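Local coordinates for protein DyP2 (Amycolatopsis sp. ATCC 39116, PDB 4G2C) that binds haem and manganese and, as a multifunctional dye peroxidase, probably uses peroxide to oxidise dyes and perhaps lignin-related compounds, at residues 346-351 and 452-457. Residues are numbered along the deposited sequence; the frame is centred on the assembly and turned at random.
With HEM (protoporphyrin IX containing Fe), chain C; ACT (acetate ion), chain I.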
loop_
_atom_site.group_PDB
_atom_site.type_symbol
_atom_site.label_atom_id
_atom_site.label_comp_id
_atom_site.label_asym_id
_atom_site.label_seq_id
_atom_site.Cartn_x
_atom_site.Cartn_y
_atom_site.Cartn_z
ATOM N N PRO A 346 2.388 1.816 21.482
ATOM C CA PRO A 346 1.255 1.004 21.942
ATOM C C PRO A 346 1.038 -0.180 21.001
ATOM O O PRO A 346 1.318 -0.056 19.813
ATOM C CB PRO A 346 0.060 1.970 21.854
ATOM C CG PRO A 346 0.665 3.355 21.667
ATOM C CD PRO A 346 1.961 3.131 20.973
ATOM N N PHE A 347 0.545 -1.301 21.524
ATOM C CA PHE A 347 0.311 -2.506 20.714
ATOM C C PHE A 347 -0.589 -2.225 19.521
ATOM O O PHE A 347 -0.426 -2.804 18.439
ATOM C CB PHE A 347 -0.318 -3.608 21.569
ATOM C CG PHE A 347 0.573 -4.102 22.679
ATOM C CD1 PHE A 347 1.683 -4.896 22.397
ATOM C CD2 PHE A 347 0.291 -3.796 24.007
ATOM C CE1 PHE A 347 2.510 -5.349 23.416
ATOM C CE2 PHE A 347 1.110 -4.244 25.022
ATOM C CZ PHE A 347 2.221 -5.026 24.727
ATOM N N HIS A 348 -1.551 -1.334 19.724
ATOM C CA HIS A 348 -2.554 -1.072 18.703
ATOM C C HIS A 348 -2.209 0.059 17.735
ATOM O O HIS A 348 -3.043 0.404 16.897
ATOM C CB HIS A 348 -3.912 -0.801 19.358
ATOM C CG HIS A 348 -3.818 0.018 20.604
ATOM N ND1 HIS A 348 -3.455 1.347 20.595
ATOM C CD2 HIS A 348 -4.008 -0.314 21.904
ATOM C CE1 HIS A 348 -3.445 1.805 21.836
ATOM N NE2 HIS A 348 -3.769 0.815 22.649
ATOM N N ALA A 349 -1.014 0.648 17.848
ATOM C CA ALA A 349 -0.595 1.654 16.864
ATOM C C ALA A 349 -0.630 1.032 15.461
ATOM O O ALA A 349 -0.380 -0.164 15.306
ATOM C CB ALA A 349 0.794 2.209 17.185
ATOM N N HIS A 350 -0.940 1.831 14.446
ATOM C CA HIS A 350 -1.171 1.304 13.091
ATOM C C HIS A 350 -0.051 0.393 12.548
ATOM O O HIS A 350 -0.313 -0.726 12.085
ATOM C CB HIS A 350 -1.433 2.467 12.129
ATOM C CG HIS A 350 -1.564 2.070 10.682
ATOM N ND1 HIS A 350 -2.498 1.162 10.225
ATOM C CD2 HIS A 350 -0.906 2.514 9.582
ATOM C CE1 HIS A 350 -2.384 1.033 8.914
ATOM N NE2 HIS A 350 -1.437 1.856 8.499
ATOM N N ILE A 351 1.188 0.876 12.588
ATOM C CA ILE A 351 2.291 0.109 12.017
ATOM C C ILE A 351 2.622 -1.144 12.833
ATOM O O ILE A 351 3.165 -2.114 12.292
ATOM C CB ILE A 351 3.573 0.979 11.803
ATOM C CG1 ILE A 351 4.198 1.412 13.142
ATOM C CG2 ILE A 351 3.260 2.186 10.917
ATOM C CD1 ILE A 351 5.585 2.089 12.978
ATOM N N GLN A 452 -9.476 2.299 24.333
ATOM C CA GLN A 452 -8.232 1.546 24.433
ATOM C C GLN A 452 -7.337 2.080 25.554
ATOM O O GLN A 452 -7.628 3.118 26.159
ATOM C CB GLN A 452 -7.488 1.578 23.089
ATOM C CG GLN A 452 -8.263 0.875 21.985
ATOM C CD GLN A 452 -7.697 1.110 20.593
ATOM O OE1 GLN A 452 -7.705 2.239 20.072
ATOM N NE2 GLN A 452 -7.197 0.036 19.981
ATOM N N LYS A 453 -6.257 1.359 25.833
ATOM C CA LYS A 453 -5.318 1.760 26.869
ATOM C C LYS A 453 -4.029 2.295 26.282
ATOM O O LYS A 453 -3.543 1.799 25.268
ATOM C CB LYS A 453 -5.034 0.605 27.821
ATOM C CG LYS A 453 -6.174 0.414 28.820
ATOM C CD LYS A 453 -6.128 -0.936 29.523
ATOM C CE LYS A 453 -7.460 -1.206 30.213
ATOM N NZ LYS A 453 -7.474 -2.528 30.893
ATOM N N TYR A 454 -3.485 3.312 26.939
ATOM C CA TYR A 454 -2.290 3.999 26.476
ATOM C C TYR A 454 -1.383 4.210 27.677
ATOM O O TYR A 454 -1.833 4.139 28.812
ATOM C CB TYR A 454 -2.666 5.359 25.861
ATOM C CG TYR A 454 -3.743 5.283 24.799
ATOM C CD1 TYR A 454 -5.077 5.081 25.144
ATOM C CD2 TYR A 454 -3.430 5.414 23.449
ATOM C CE1 TYR A 454 -6.062 5.014 24.183
ATOM C CE2 TYR A 454 -4.413 5.344 22.479
ATOM C CZ TYR A 454 -5.723 5.142 22.847
ATOM O OH TYR A 454 -6.702 5.081 21.876
ATOM N N ALA A 455 -0.107 4.460 27.422
ATOM C CA ALA A 455 0.835 4.817 28.470
ATOM C C ALA A 455 1.067 6.306 28.357
ATOM O O ALA A 455 1.713 6.756 27.420
ATOM C CB ALA A 455 2.146 4.060 28.298
ATOM N N PRO A 456 0.526 7.082 29.306
ATOM C CA PRO A 456 0.665 8.538 29.237
ATOM C C PRO A 456 2.131 8.954 29.256
ATOM O O PRO A 456 2.491 9.944 28.628
ATOM C CB PRO A 456 -0.033 9.020 30.518
ATOM C CG PRO A 456 -0.908 7.889 30.941
ATOM C CD PRO A 456 -0.181 6.652 30.524
ATOM N N GLU A 457 2.965 8.189 29.963
ATOM C CA GLU A 457 4.377 8.531 30.130
ATOM C C GLU A 457 5.321 7.564 29.383
ATOM O O GLU A 457 5.422 6.379 29.738
ATOM C CB GLU A 457 4.718 8.591 31.618
ATOM C CG GLU A 457 6.191 8.698 31.898
ATOM C CD GLU A 457 6.490 9.096 33.335
ATOM O OE1 GLU A 457 5.778 8.635 34.261
ATOM O OE2 GLU A 457 7.442 9.882 33.531
HETATM C CHA HEM C . 2.628 2.057 7.260
HETATM C CHB HEM C . -0.940 5.347 6.994
HETATM C CHC HEM C . -3.900 2.062 4.982
HETATM C CHD HEM C . -0.629 -1.364 5.977
HETATM C C1A HEM C . 1.931 3.238 7.349
HETATM C C2A HEM C . 2.467 4.492 7.838
HETATM C C3A HEM C . 1.480 5.393 7.757
HETATM C C4A HEM C . 0.296 4.748 7.216
HETATM C CMA HEM C . 1.564 6.874 8.163
HETATM C CAA HEM C . 3.920 4.706 8.346
HETATM C CBA HEM C . 4.840 4.982 7.153
HETATM C CGA HEM C . 5.345 3.707 6.518
HETATM O O1A HEM C . 5.920 2.850 7.214
HETATM O O2A HEM C . 5.182 3.528 5.293
HETATM C C1B HEM C . -2.070 4.766 6.436
HETATM C C2B HEM C . -3.352 5.405 6.143
HETATM C C3B HEM C . -4.157 4.478 5.584
HETATM C C4B HEM C . -3.420 3.242 5.487
HETATM C CMB HEM C . -3.703 6.881 6.455
HETATM C CAB HEM C . -5.606 4.623 5.071
HETATM C CBB HEM C . -6.111 5.821 4.765
HETATM C C1C HEM C . -3.299 0.834 5.151
HETATM C C2C HEM C . -3.917 -0.459 4.903
HETATM C C3C HEM C . -2.997 -1.402 5.165
HETATM C C4C HEM C . -1.783 -0.734 5.589
HETATM C CMC HEM C . -5.366 -0.690 4.386
HETATM C CAC HEM C . -3.175 -2.938 5.090
HETATM C CBC HEM C . -4.391 -3.505 5.135
HETATM C C1D HEM C . 0.553 -0.765 6.354
HETATM C C2D HEM C . 1.796 -1.471 6.524
HETATM C C3D HEM C . 2.795 -0.389 6.904
HETATM C C4D HEM C . 2.073 0.843 6.945
HETATM C CMD HEM C . 2.042 -2.978 6.341
HETATM C CAD HEM C . 4.266 -0.555 7.230
HETATM C CBD HEM C . 4.273 -1.141 8.627
HETATM C CGD HEM C . 5.720 -1.449 8.896
HETATM O O1D HEM C . 6.317 -2.210 8.090
HETATM O O2D HEM C . 6.262 -0.886 9.885
HETATM N NA HEM C . 0.622 3.428 6.973
HETATM N NB HEM C . -2.160 3.453 6.016
HETATM N NC HEM C . -1.994 0.627 5.571
HETATM N ND HEM C . 0.762 0.586 6.611
HETATM FE FE HEM C . -0.783 2.059 6.473
HETATM C C ACT I . -0.432 0.266 25.329
HETATM O O ACT I . -0.409 -0.072 26.548
HETATM O OXT ACT I . -0.419 -0.628 24.432
HETATM C CH3 ACT I . -0.467 1.714 24.940
#
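His348 meets strand 453-454 across widely spaced backbones, its CA 8.5 Å from that of Gln452. Residues 346-349 form a type I beta turn, closed by Ala349 N to Pro346 O; Ala349 occupies the N-cap position of the helix that begins at His350. The imidazole of His348 spans the gap: its NE2 donates to Lys453 O at 2.8 Å, the oxygen lying almost in the ring plane and the N-H...O angle 151°. With CG between the backbone N and carbonyl carbon (chi1 39°), the ring reaches out from the turn to this oxygen. One ring face carries the Gln452 side chain, with CB in CH-pi contact and the amide inclined 32° to the imidazole; Gln452 NE2 comes within 3.4 Å of His348 CG but is hydrogen-bonded to Leu440 O and Pro438 O. The ring's CE1 edge points at the face of Tyr454 in a T-shaped stack, centroids 5.1 Å apart. An acetate, probably from the crystallisation liquor, accepts a hydrogen bond from Phe347 N. Two residues beyond His348, His350 NE2 ligates the haem iron at 2.1 Å as the proximal ligand, while Asp441 accepts from its ND1. The contact thus links the turn 346-349, just ahead of the haem-ligating His350, to the two-stranded sheet of 453-454 and 464-465, with Met307 of helix 303-309 packed on both Pro346 and Tyr454.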